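Local coordinates for protein ribosomal RNA small subunit methyltransferase E (Neisseria gonorrhoeae, PDB 5VM8) that probably transfers methyl groups from S-adenosyl methionine to a base of the small-subunit ribosomal RNA, as a knotted SPOUT-family enzyme, at residues A194-V199 with A216-V221; C183-I188 with I238-T243; I85-S90 with D98-K103. All blocks are in the same frame, centred on the assembly; numbering follows the deposited sequence.

Contact 1: residues A194-V199 with A216-V221; sequences AIVFMV and AGFQAV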
ATOM      1  N   ALA A 194     -13.902  -8.889   2.879  1.00 67.88           N
ATOM      2  CA  ALA A 194     -12.792  -8.213   2.240  1.00 60.61           C
ATOM      3  C   ALA A 194     -13.174  -7.774   0.828  1.00 56.15           C
ATOM      4  O   ALA A 194     -14.078  -8.333   0.189  1.00 57.95           O
ATOM      5  CB  ALA A 194     -11.564  -9.116   2.220  1.00 45.64           C
ATOM      6  N   ILE A 195     -12.446  -6.773   0.338  1.00 51.33           N
ATOM      7  CA  ILE A 195     -12.612  -6.207  -0.994  1.00 50.48           C
ATOM      8  C   ILE A 195     -11.333  -6.438  -1.787  1.00 49.86           C
ATOM      9  O   ILE A 195     -10.225  -6.233  -1.279  1.00 44.85           O
ATOM     10  CB  ILE A 195     -12.935  -4.701  -0.940  1.00 50.63           C
ATOM     11  CG1 ILE A 195     -14.259  -4.458  -0.220  1.00 56.97           C
ATOM     12  CG2 ILE A 195     -12.949  -4.085  -2.348  1.00 42.43           C
ATOM     13  CD1 ILE A 195     -14.450  -3.014   0.193  1.00 59.89           C
ATOM     14  N   VAL A 196     -11.500  -6.850  -3.042  1.00 46.69           N
ATOM     15  CA  VAL A 196     -10.412  -7.011  -3.989  1.00 39.62           C
ATOM     16  C   VAL A 196     -10.762  -6.116  -5.158  1.00 40.80           C
ATOM     17  O   VAL A 196     -11.847  -6.232  -5.745  1.00 40.46           O
ATOM     18  CB  VAL A 196     -10.223  -8.474  -4.421  1.00 49.50           C
ATOM     19  CG1 VAL A 196      -9.207  -8.561  -5.535  1.00 46.54           C
ATOM     20  CG2 VAL A 196      -9.755  -9.286  -3.236  1.00 52.11           C
ATOM     21  N   PHE A 197      -9.844  -5.230  -5.494  1.00 35.17           N
ATOM     22  CA  PHE A 197     -10.121  -4.147  -6.405  1.00 40.09           C
ATOM     23  C   PHE A 197      -9.060  -4.158  -7.493  1.00 41.81           C
ATOM     24  O   PHE A 197      -7.870  -4.092  -7.180  1.00 44.84           O
ATOM     25  CB  PHE A 197     -10.099  -2.876  -5.536  1.00 38.48           C
ATOM     26  CG  PHE A 197     -10.098  -1.602  -6.274  1.00 31.51           C
ATOM     27  CD1 PHE A 197     -11.046  -1.345  -7.237  1.00 36.13           C
ATOM     28  CD2 PHE A 197      -9.209  -0.608  -5.919  1.00 30.51           C
ATOM     29  CE1 PHE A 197     -11.083  -0.134  -7.889  1.00 32.95           C
ATOM     30  CE2 PHE A 197      -9.228   0.602  -6.569  1.00 31.87           C
ATOM     31  CZ  PHE A 197     -10.190   0.840  -7.557  1.00 34.75           C
ATOM     32  N   MET A 198      -9.488  -4.189  -8.761  1.00 40.23           N
ATOM     33  CA  MET A 198      -8.584  -4.399  -9.891  1.00 37.26           C
ATOM     34  C   MET A 198      -8.528  -3.167 -10.778  1.00 40.03           C
ATOM     35  O   MET A 198      -9.568  -2.649 -11.203  1.00 42.27           O
ATOM     36  CB  MET A 198      -8.985  -5.568 -10.754  1.00 49.93           C
ATOM     37  CG  MET A 198      -8.834  -6.900 -10.127  1.00 62.80           C
ATOM     38  SD  MET A 198      -8.483  -7.986 -11.509  1.00 67.18           S
ATOM     39  CE  MET A 198      -7.095  -7.012 -12.107  1.00 59.43           C
ATOM     40  N   VAL A 199      -7.317  -2.706 -11.069  1.00 33.47           N
ATOM     41  CA  VAL A 199      -7.136  -1.499 -11.857  1.00 32.98           C
ATOM     42  C   VAL A 199      -6.177  -1.769 -13.010  1.00 37.94           C
ATOM     43  O   VAL A 199      -5.153  -2.436 -12.833  1.00 36.56           O
ATOM     44  CB  VAL A 199      -6.635  -0.329 -10.980  1.00 28.77           C
ATOM     45  CG1 VAL A 199      -6.522   0.922 -11.801  1.00 31.25           C
ATOM     46  CG2 VAL A 199      -7.602  -0.124  -9.820  1.00 36.28           C
ATOM     47  N   ALA A 216     -14.512 -14.638 -13.710  1.00 44.48           N
ATOM     48  CA  ALA A 216     -13.985 -14.874 -12.364  1.00 48.82           C
ATOM     49  C   ALA A 216     -14.876 -14.292 -11.262  1.00 49.32           C
ATOM     50  O   ALA A 216     -14.486 -14.315 -10.093  1.00 47.74           O
ATOM     51  CB  ALA A 216     -12.576 -14.293 -12.222  1.00 44.22           C
ATOM     52  N   GLY A 217     -16.039 -13.753 -11.607  1.00 48.41           N
ATOM     53  CA  GLY A 217     -16.950 -13.217 -10.620  1.00 47.22           C
ATOM     54  C   GLY A 217     -16.731 -11.767 -10.247  1.00 49.27           C
ATOM     55  O   GLY A 217     -17.277 -11.322  -9.237  1.00 48.39           O
ATOM     56  N   PHE A 218     -15.962 -11.015 -11.030  1.00 40.18           N
ATOM     57  CA  PHE A 218     -15.710  -9.616 -10.738  1.00 35.96           C
ATOM     58  C   PHE A 218     -16.849  -8.738 -11.218  1.00 45.23           C
ATOM     59  O   PHE A 218     -17.368  -8.928 -12.323  1.00 48.35           O
ATOM     60  CB  PHE A 218     -14.421  -9.152 -11.398  1.00 36.12           C
ATOM     61  CG  PHE A 218     -13.199  -9.495 -10.621  1.00 37.95           C
ATOM     62  CD1 PHE A 218     -12.656 -10.793 -10.697  1.00 39.87           C
ATOM     63  CD2 PHE A 218     -12.577  -8.537  -9.833  1.00 34.22           C
ATOM     64  CE1 PHE A 218     -11.520 -11.124  -9.981  1.00 45.32           C
ATOM     65  CE2 PHE A 218     -11.440  -8.850  -9.122  1.00 38.36           C
ATOM     66  CZ  PHE A 218     -10.898 -10.146  -9.198  1.00 45.04           C
ATOM     67  N   GLN A 219     -17.245  -7.779 -10.373  1.00 42.37           N
ATOM     68  CA  GLN A 219     -18.258  -6.795 -10.732  1.00 42.25           C
ATOM     69  C   GLN A 219     -17.564  -5.528 -11.216  1.00 43.51           C
ATOM     70  O   GLN A 219     -16.647  -5.017 -10.549  1.00 43.25           O
ATOM     71  CB  GLN A 219     -19.187  -6.474  -9.561  1.00 38.91           C
ATOM     72  CG  GLN A 219     -20.124  -5.267  -9.827  1.00 48.24           C
ATOM     73  CD  GLN A 219     -21.124  -5.476 -10.988  1.00 51.15           C
ATOM     74  OE1 GLN A 219     -22.007  -6.334 -10.924  1.00 51.59           O
ATOM     75  NE2 GLN A 219     -20.990  -4.672 -12.035  1.00 51.56           N
ATOM     76  N   ALA A 220     -17.971  -5.061 -12.398  1.00 43.40           N
ATOM     77  CA  ALA A 220     -17.447  -3.833 -12.978  1.00 46.50           C
ATOM     78  C   ALA A 220     -18.134  -2.613 -12.352  1.00 48.81           C
ATOM     79  O   ALA A 220     -19.366  -2.575 -12.232  1.00 50.79           O
ATOM     80  CB  ALA A 220     -17.622  -3.856 -14.495  1.00 39.19           C
ATOM     81  N   VAL A 221     -17.333  -1.626 -11.950  1.00 46.24           N
ATOM     82  CA  VAL A 221     -17.801  -0.451 -11.204  1.00 47.95           C
ATOM     83  C   VAL A 221     -17.325   0.834 -11.869  1.00 47.82           C
ATOM     84  O   VAL A 221     -16.234   0.882 -12.447  1.00 44.86           O
ATOM     85  CB  VAL A 221     -17.324  -0.445  -9.734  1.00 39.47           C
ATOM     86  CG1 VAL A 221     -18.012  -1.541  -8.922  1.00 37.89           C
ATOM     87  CG2 VAL A 221     -15.820  -0.588  -9.690  1.00 29.33           C
TER

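Contact 2: residues C183-I188 with I238-T243; sequences CKLGDI and IAAMQT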
ATOM      1  N   CYS A 183     -22.008  -1.108 -12.793  1.00 51.16           N
ATOM      2  CA  CYS A 183     -22.898  -0.424 -11.859  1.00 54.36           C
ATOM      3  C   CYS A 183     -22.057   0.576 -11.062  1.00 49.93           C
ATOM      4  O   CYS A 183     -20.825   0.593 -11.144  1.00 48.97           O
ATOM      5  CB  CYS A 183     -23.609  -1.406 -10.911  1.00 45.35           C
ATOM      6  SG  CYS A 183     -22.547  -2.172  -9.602  1.00 49.37           S
ATOM      7  N   LYS A 184     -22.714   1.446 -10.310  1.00 48.74           N
ATOM      8  CA  LYS A 184     -21.893   2.327  -9.510  1.00 46.85           C
ATOM      9  C   LYS A 184     -21.357   1.546  -8.321  1.00 52.30           C
ATOM     10  O   LYS A 184     -21.923   0.533  -7.901  1.00 49.75           O
ATOM     11  CB  LYS A 184     -22.685   3.539  -9.023  1.00 49.48           C
ATOM     12  CG  LYS A 184     -23.291   4.369 -10.140  1.00 52.99           C
ATOM     13  CD  LYS A 184     -24.246   5.421  -9.598  1.00 59.96           C
ATOM     14  CE  LYS A 184     -23.515   6.700  -9.293  1.00 59.07           C
ATOM     15  NZ  LYS A 184     -22.558   6.942 -10.387  1.00 60.24           N
ATOM     16  N   LEU A 185     -20.255   2.048  -7.773  1.00 56.58           N
ATOM     17  CA  LEU A 185     -19.648   1.447  -6.593  1.00 52.38           C
ATOM     18  C   LEU A 185     -20.586   1.499  -5.403  1.00 57.06           C
ATOM     19  O   LEU A 185     -20.574   0.592  -4.565  1.00 63.86           O
ATOM     20  CB  LEU A 185     -18.343   2.175  -6.276  1.00 48.87           C
ATOM     21  CG  LEU A 185     -17.416   1.654  -5.196  1.00 44.63           C
ATOM     22  CD1 LEU A 185     -16.891   0.281  -5.539  1.00 43.45           C
ATOM     23  CD2 LEU A 185     -16.289   2.659  -5.045  1.00 37.64           C
ATOM     24  N   GLY A 186     -21.396   2.554  -5.293  1.00 60.17           N
ATOM     25  CA  GLY A 186     -22.350   2.605  -4.201  1.00 61.94           C
ATOM     26  C   GLY A 186     -23.494   1.627  -4.379  1.00 68.89           C
ATOM     27  O   GLY A 186     -24.000   1.069  -3.398  1.00 75.89           O
ATOM     28  N   ASP A 187     -23.879   1.360  -5.624  1.00 70.01           N
ATOM     29  CA  ASP A 187     -25.003   0.482  -5.943  1.00 70.54           C
ATOM     30  C   ASP A 187     -24.649  -0.998  -5.883  1.00 68.89           C
ATOM     31  O   ASP A 187     -25.485  -1.813  -6.272  1.00 72.98           O
ATOM     32  CB  ASP A 187     -25.559   0.808  -7.330  1.00 71.28           C
ATOM     33  CG  ASP A 187     -26.112   2.208  -7.423  1.00 79.51           C
ATOM     34  OD1 ASP A 187     -26.586   2.740  -6.402  1.00 83.97           O
ATOM     35  OD2 ASP A 187     -26.083   2.782  -8.528  1.00 83.70           O
ATOM     36  N   ILE A 188     -23.442  -1.369  -5.426  1.00 67.78           N
ATOM     37  CA  ILE A 188     -23.065  -2.779  -5.335  1.00 64.71           C
ATOM     38  C   ILE A 188     -23.611  -3.347  -4.043  1.00 65.80           C
ATOM     39  O   ILE A 188     -23.863  -2.619  -3.082  1.00 67.41           O
ATOM     40  CB  ILE A 188     -21.537  -3.028  -5.392  1.00 59.88           C
ATOM     41  CG1 ILE A 188     -20.910  -2.743  -4.029  1.00 54.81           C
ATOM     42  CG2 ILE A 188     -20.834  -2.294  -6.534  1.00 55.25           C
ATOM     43  CD1 ILE A 188     -19.541  -3.324  -3.855  1.00 47.23           C
ATOM     44  N   ILE A 238     -10.860   4.141  -3.693  1.00 31.65           N
ATOM     45  CA  ILE A 238     -10.494   3.714  -2.341  1.00 36.41           C
ATOM     46  C   ILE A 238     -11.032   4.694  -1.298  1.00 40.31           C
ATOM     47  O   ILE A 238     -11.565   4.279  -0.259  1.00 48.11           O
ATOM     48  CB  ILE A 238      -8.965   3.543  -2.241  1.00 32.99           C
ATOM     49  CG1 ILE A 238      -8.512   2.421  -3.188  1.00 35.04           C
ATOM     50  CG2 ILE A 238      -8.526   3.277  -0.809  1.00 33.21           C
ATOM     51  CD1 ILE A 238      -6.986   2.273  -3.384  1.00 35.79           C
ATOM     52  N   ALA A 239     -10.963   6.002  -1.587  1.00 34.81           N
ATOM     53  CA  ALA A 239     -11.542   6.994  -0.680  1.00 41.41           C
ATOM     54  C   ALA A 239     -13.051   6.821  -0.597  1.00 43.04           C
ATOM     55  O   ALA A 239     -13.643   6.921   0.489  1.00 46.19           O
ATOM     56  CB  ALA A 239     -11.183   8.423  -1.124  1.00 34.78           C
ATOM     57  N   ALA A 240     -13.689   6.572  -1.742  1.00 41.14           N
ATOM     58  CA  ALA A 240     -15.121   6.291  -1.753  1.00 44.79           C
ATOM     59  C   ALA A 240     -15.439   5.037  -0.942  1.00 47.98           C
ATOM     60  O   ALA A 240     -16.456   4.979  -0.241  1.00 51.53           O
ATOM     61  CB  ALA A 240     -15.610   6.133  -3.198  1.00 38.95           C
ATOM     62  N   MET A 241     -14.574   4.021  -1.026  1.00 44.19           N
ATOM     63  CA  MET A 241     -14.787   2.801  -0.247  1.00 39.91           C
ATOM     64  C   MET A 241     -14.648   3.071   1.247  1.00 41.18           C
ATOM     65  O   MET A 241     -15.409   2.526   2.053  1.00 43.55           O
ATOM     66  CB  MET A 241     -13.795   1.716  -0.678  1.00 38.85           C
ATOM     67  CG  MET A 241     -14.038   1.123  -2.044  1.00 43.03           C
ATOM     68  SD  MET A 241     -12.723  -0.043  -2.549  1.00 45.95           S
ATOM     69  CE  MET A 241     -13.005   0.003  -4.308  1.00 40.46           C
ATOM     70  N   GLN A 242     -13.650   3.879   1.642  1.00 42.88           N
ATOM     71  CA  GLN A 242     -13.514   4.230   3.055  1.00 41.25           C
ATOM     72  C   GLN A 242     -14.704   5.054   3.555  1.00 42.84           C
ATOM     73  O   GLN A 242     -15.017   5.026   4.755  1.00 48.05           O
ATOM     74  CB  GLN A 242     -12.199   4.999   3.317  1.00 43.67           C
ATOM     75  CG  GLN A 242     -10.882   4.260   2.951  1.00 42.79           C
ATOM     76  CD  GLN A 242     -10.601   2.997   3.790  1.00 47.70           C
ATOM     77  OE1 GLN A 242     -11.394   2.580   4.643  1.00 50.36           O
ATOM     78  NE2 GLN A 242      -9.458   2.388   3.533  1.00 46.81           N
ATOM     79  N   THR A 243     -15.361   5.805   2.665  1.00 41.23           N
ATOM     80  CA  THR A 243     -16.521   6.610   3.046  1.00 41.93           C
ATOM     81  C   THR A 243     -17.772   5.740   3.235  1.00 48.67           C
ATOM     82  O   THR A 243     -18.559   5.964   4.172  1.00 48.89           O
ATOM     83  CB  THR A 243     -16.741   7.708   1.998  1.00 41.35           C
ATOM     84  OG1 THR A 243     -15.571   8.520   1.909  1.00 48.55           O
ATOM     85  CG2 THR A 243     -17.939   8.573   2.330  1.00 49.72           C
TER

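Contact 3: residues I85-S90 with D98-K103; sequences ITLIQS and DFTLQK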
ATOM      1  N   ILE A  85      -8.910  -3.875   2.010  1.00 47.14           N
ATOM      2  CA  ILE A  85      -8.873  -3.599   0.572  1.00 44.93           C
ATOM      3  C   ILE A  85      -7.544  -4.078  -0.000  1.00 41.01           C
ATOM      4  O   ILE A  85      -6.488  -3.548   0.356  1.00 41.35           O
ATOM      5  CB  ILE A  85      -9.042  -2.104   0.262  1.00 39.02           C
ATOM      6  CG1 ILE A  85     -10.297  -1.542   0.920  1.00 44.90           C
ATOM      7  CG2 ILE A  85      -9.066  -1.887  -1.259  1.00 31.38           C
ATOM      8  CD1 ILE A  85     -10.278  -0.018   1.014  1.00 44.78           C
ATOM      9  N   THR A  86      -7.596  -5.023  -0.940  1.00 47.75           N
ATOM     10  CA  THR A  86      -6.436  -5.372  -1.758  1.00 38.55           C
ATOM     11  C   THR A  86      -6.578  -4.643  -3.088  1.00 41.70           C
ATOM     12  O   THR A  86      -7.555  -4.857  -3.812  1.00 48.35           O
ATOM     13  CB  THR A  86      -6.331  -6.882  -1.993  1.00 40.79           C
ATOM     14  OG1 THR A  86      -6.169  -7.564  -0.742  1.00 46.05           O
ATOM     15  CG2 THR A  86      -5.178  -7.234  -2.963  1.00 34.47           C
ATOM     16  N   LEU A  87      -5.586  -3.829  -3.424  1.00 40.28           N
ATOM     17  CA  LEU A  87      -5.510  -3.170  -4.724  1.00 39.80           C
ATOM     18  C   LEU A  87      -4.711  -4.076  -5.653  1.00 42.61           C
ATOM     19  O   LEU A  87      -3.517  -4.291  -5.441  1.00 44.21           O
ATOM     20  CB  LEU A  87      -4.849  -1.800  -4.594  1.00 37.74           C
ATOM     21  CG  LEU A  87      -4.373  -1.095  -5.875  1.00 37.33           C
ATOM     22  CD1 LEU A  87      -5.500  -0.916  -6.892  1.00 28.33           C
ATOM     23  CD2 LEU A  87      -3.718   0.258  -5.520  1.00 39.40           C
ATOM     24  N   ILE A  88      -5.379  -4.656  -6.645  1.00 39.73           N
ATOM     25  CA  ILE A  88      -4.703  -5.357  -7.728  1.00 31.52           C
ATOM     26  C   ILE A  88      -4.499  -4.353  -8.853  1.00 37.33           C
ATOM     27  O   ILE A  88      -5.450  -4.030  -9.576  1.00 35.93           O
ATOM     28  CB  ILE A  88      -5.506  -6.564  -8.235  1.00 39.37           C
ATOM     29  CG1 ILE A  88      -5.781  -7.582  -7.126  1.00 40.46           C
ATOM     30  CG2 ILE A  88      -4.736  -7.275  -9.370  1.00 34.45           C
ATOM     31  CD1 ILE A  88      -6.414  -8.848  -7.661  1.00 42.67           C
ATOM     32  N   GLN A  89      -3.241  -3.960  -9.065  1.00 39.36           N
ATOM     33  CA  GLN A  89      -2.841  -2.885  -9.966  1.00 39.94           C
ATOM     34  C   GLN A  89      -1.966  -3.436 -11.090  1.00 42.97           C
ATOM     35  O   GLN A  89      -0.892  -3.990 -10.830  1.00 40.86           O
ATOM     36  CB  GLN A  89      -2.059  -1.813  -9.193  1.00 35.33           C
ATOM     37  CG  GLN A  89      -1.522  -0.685 -10.063  1.00 27.42           C
ATOM     38  CD  GLN A  89      -2.645   0.142 -10.647  1.00 34.59           C
ATOM     39  OE1 GLN A  89      -3.421   0.740  -9.894  1.00 34.78           O
ATOM     40  NE2 GLN A  89      -2.772   0.154 -11.987  1.00 35.06           N
ATOM     41  N   SER A  90      -2.396  -3.236 -12.330  1.00 41.34           N
ATOM     42  CA  SER A  90      -1.539  -3.550 -13.464  1.00 42.28           C
ATOM     43  C   SER A  90      -0.353  -2.605 -13.516  1.00 43.72           C
ATOM     44  O   SER A  90      -0.513  -1.391 -13.358  1.00 38.12           O
ATOM     45  CB  SER A  90      -2.296  -3.450 -14.781  1.00 46.39           C
ATOM     46  OG  SER A  90      -3.539  -4.081 -14.656  1.00 51.91           O
ATOM     47  N   ASP A  98       3.928   5.148  -9.059  1.00 37.07           N
ATOM     48  CA  ASP A  98       4.435   5.640  -7.779  1.00 34.99           C
ATOM     49  C   ASP A  98       3.350   6.377  -6.993  1.00 36.72           C
ATOM     50  O   ASP A  98       3.199   6.168  -5.788  1.00 42.01           O
ATOM     51  CB  ASP A  98       5.652   6.544  -8.025  1.00 34.11           C
ATOM     52  CG  ASP A  98       6.860   5.796  -8.658  1.00 42.37           C
ATOM     53  OD1 ASP A  98       6.833   4.556  -8.829  1.00 46.43           O
ATOM     54  OD2 ASP A  98       7.838   6.480  -9.036  1.00 47.43           O
ATOM     55  N   PHE A  99       2.611   7.279  -7.660  1.00 37.57           N
ATOM     56  CA  PHE A  99       1.502   7.975  -7.010  1.00 39.18           C
ATOM     57  C   PHE A  99       0.409   7.002  -6.601  1.00 37.58           C
ATOM     58  O   PHE A  99      -0.162   7.121  -5.510  1.00 38.72           O
ATOM     59  CB  PHE A  99       0.935   9.064  -7.921  1.00 41.00           C
ATOM     60  CG  PHE A  99       1.825  10.264  -8.041  1.00 46.20           C
ATOM     61  CD1 PHE A  99       2.700  10.589  -7.025  1.00 55.19           C
ATOM     62  CD2 PHE A  99       1.791  11.063  -9.173  1.00 46.06           C
ATOM     63  CE1 PHE A  99       3.532  11.702  -7.134  1.00 61.77           C
ATOM     64  CE2 PHE A  99       2.617  12.169  -9.294  1.00 45.95           C
ATOM     65  CZ  PHE A  99       3.491  12.488  -8.273  1.00 56.00           C
ATOM     66  N   THR A 100       0.095   6.034  -7.467  1.00 33.18           N
ATOM     67  CA  THR A 100      -0.902   5.052  -7.088  1.00 35.58           C
ATOM     68  C   THR A 100      -0.471   4.360  -5.801  1.00 34.13           C
ATOM     69  O   THR A 100      -1.226   4.312  -4.827  1.00 35.73           O
ATOM     70  CB  THR A 100      -1.127   4.039  -8.224  1.00 34.61           C
ATOM     71  OG1 THR A 100      -1.733   4.689  -9.350  1.00 39.38           O
ATOM     72  CG2 THR A 100      -2.054   2.951  -7.761  1.00 21.79           C
ATOM     73  N   LEU A 101       0.784   3.921  -5.747  1.00 33.82           N
ATOM     74  CA  LEU A 101       1.263   3.184  -4.586  1.00 34.87           C
ATOM     75  C   LEU A 101       1.290   4.074  -3.347  1.00 37.97           C
ATOM     76  O   LEU A 101       0.875   3.657  -2.260  1.00 42.23           O
ATOM     77  CB  LEU A 101       2.642   2.593  -4.883  1.00 38.75           C
ATOM     78  CG  LEU A 101       2.603   1.369  -5.813  1.00 43.94           C
ATOM     79  CD1 LEU A 101       3.966   1.049  -6.403  1.00 45.12           C
ATOM     80  CD2 LEU A 101       2.090   0.140  -5.055  1.00 39.79           C
ATOM     81  N   GLN A 102       1.800   5.296  -3.483  1.00 33.20           N
ATOM     82  CA  GLN A 102       1.927   6.168  -2.320  1.00 32.02           C
ATOM     83  C   GLN A 102       0.563   6.588  -1.773  1.00 35.39           C
ATOM     84  O   GLN A 102       0.307   6.471  -0.569  1.00 42.44           O
ATOM     85  CB  GLN A 102       2.751   7.398  -2.670  1.00 34.33           C
ATOM     86  CG  GLN A 102       2.826   8.406  -1.506  1.00 37.59           C
ATOM     87  CD  GLN A 102       3.612   9.640  -1.885  1.00 42.11           C
ATOM     88  OE1 GLN A 102       3.083  10.568  -2.498  1.00 46.65           O
ATOM     89  NE2 GLN A 102       4.885   9.643  -1.554  1.00 37.54           N
ATOM     90  N   LYS A 103      -0.333   7.085  -2.641  1.00 26.65           N
ATOM     91  CA  LYS A 103      -1.583   7.647  -2.135  1.00 27.79           C
ATOM     92  C   LYS A 103      -2.529   6.559  -1.655  1.00 37.06           C
ATOM     93  O   LYS A 103      -3.300   6.781  -0.715  1.00 48.99           O
ATOM     94  CB  LYS A 103      -2.258   8.525  -3.191  1.00 29.35           C
ATOM     95  CG  LYS A 103      -1.763   9.977  -3.186  1.00 32.40           C
ATOM     96  CD  LYS A 103      -0.271  10.026  -3.450  1.00 34.81           C
ATOM     97  CE  LYS A 103       0.263  11.416  -3.521  1.00 37.44           C
ATOM     98  NZ  LYS A 103       0.621  11.861  -2.133  1.00 36.06           N
TER
HETATM   99  O   HOH W   1      -3.355   3.152 -11.105  1.00 49.21           O

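Contact 1: residues A194-V199 with A216-V221
Met198 meets the ring of Phe218 in a Met-aromatic contact beside the parallel sheet of the SPOUT methyltransferase fold. Strands 195-199 and 219-222 are not direct neighbours there: strand 173-177 lies between them, which is why the nearest CA atoms, Met198 CA and Phe218 CA, are 8.9 Å apart and side chains do all the joining. Phe218 follows directly on Gly217, whose positive phi closes the preceding helix in a Schellman motif, and its side chain also touches Lys174 of the intervening strand.

The Met198 side chain crosses Phe218 at about a right angle. Its CG stands anti to the carbonyl carbon (chi1 -69°), then the chain bends at chi3 and turns the methyl off the line. CG makes the tightest approach, with Met198 CG 3.4 Å from Phe218 CE2. The sulfur follows it, Met198 SD lying 4.3 Å from the centroid of the Phe218 ring and 29° off the ring normal, an oblique approach. Within that approach Met198 SD is almost equally far from two ring carbons, 3.9 Å from Phe218 CE2 and 4.0 Å from Phe218 CZ. Val196, two residues earlier, adds a looser touch to the same ring corner, Val196 CG1 to Phe218 CE2 at 4.2 Å. Ile88 of strand 85-90 packs on both Val196 and Met198, and Trp205 also touches Met198.

Phe197 alternates away from Phe218 and packs instead on helix 232-244. Next along from Phe218, Gln219 curls its amide onto its own strand, and Gln219 NE2 donates to Ala220 O at 2.7 Å and a nearly straight 164°.

Contact 2: residues C183-I188 with I238-T243
Ala239 O, on the helix whose next two residues receive Leu185, is gripped twice by Thr243. Thr243 OG1 donates to Ala239 O at 2.9 Å, and the backbone Thr243 N reaches the same Ala239 O at 3.0 Å from the opposite face of the carbonyl plane. The side-chain bond fixes the rotation of the threonine against its own helix, 232-244.

Across the contact everything is apolar. Leu185 opens a type I beta turn that runs to Ile188, just after the edge strand 182-184, and its two methyls meet different parts of the helix's side chains. With CG anti to the backbone N (chi1 -173°), the isobutyl group extends to the helix, where Leu185 CD2 lies 4.0 Å from Ala240 CB and 4.1 Å from Met241 CG. The other branch meets the far end of the methionine, Leu185 CD1 to Met241 CE at 4.1 Å. Met241 is extended beyond CG and crosses the leucine at about a right angle, presenting both its near and its far carbons. It carries on to Ile195 and Phe197 of the central sheet, while Leu175, Val221 and Leu223 also pack on Leu185.

With no hydrogen bond between the two segments, the joining of turn and helix here is by apolar packing, so it depends on shape and burial and not on directed bonds.

Contact 3: residues I85-S90 with D98-K103
Strand 85-90 and helix 94-106 form the first two elements of a beta-alpha-beta unit completed by strand 111-116, and segments 85-90 and 98-103 lie closest where Gln89 CA and Thr100 CA are 8.7 Å apart. Within 98-103, Thr100 makes the contacts to 85-90. Its CG2 rests against two side chains, Thr100 CG2 lying 3.9 Å from Leu87 CD2 and 3.4 Å from Gln89 OE1. Leu87 crosses it at about a right angle, whereas Gln89 comes from the opposite direction.

The glutamine starts with CG anti to the backbone N (chi1 176°) and then bends at chi2, bringing its amide back to the strand. There Gln89 NE2 donates to Ser90 O at 3.1 Å with an angle of 167°, the acceptor lying in the amide plane. This helps to keep OE1 turned to the helix, and a water donates to both Gln89 OE1 (2.7 Å) and Thr100 OG1 (2.8 Å). Thr100 OG1 is also hydrogen-bonded to Arg96 O, one turn back in the helix.

The polar link between strand and helix is therefore indirect: one water bridges the two side-chain oxygens, while the threonine methyl provides the direct packing.

Overall arrangement
All three contacts belong to the methyltransferase domain, built round one parallel sheet. Contacts 1 and 3 have wholly buried touching residues, whereas contact 2 has a partly exposed one, Ala240, and lies nearer the surface. Contact 3 is the most central, its centre about 6 Å from that of the chain, against about 17 Å for contact 1 and about 19 Å for contact 2. Contacts 1 and 3 share neighbouring strands: Phe197 O lies 2.6 Å from Ile88 N, a probable hydrogen bond. Contacts 1 and 2 meet through adjacent strands 219-222 and 182-184. The chemistry differs: sulfur and ring in contact 1, apolar side chains at the sheet's edge in contact 2, a methyl contact with a water bridge in contact 3.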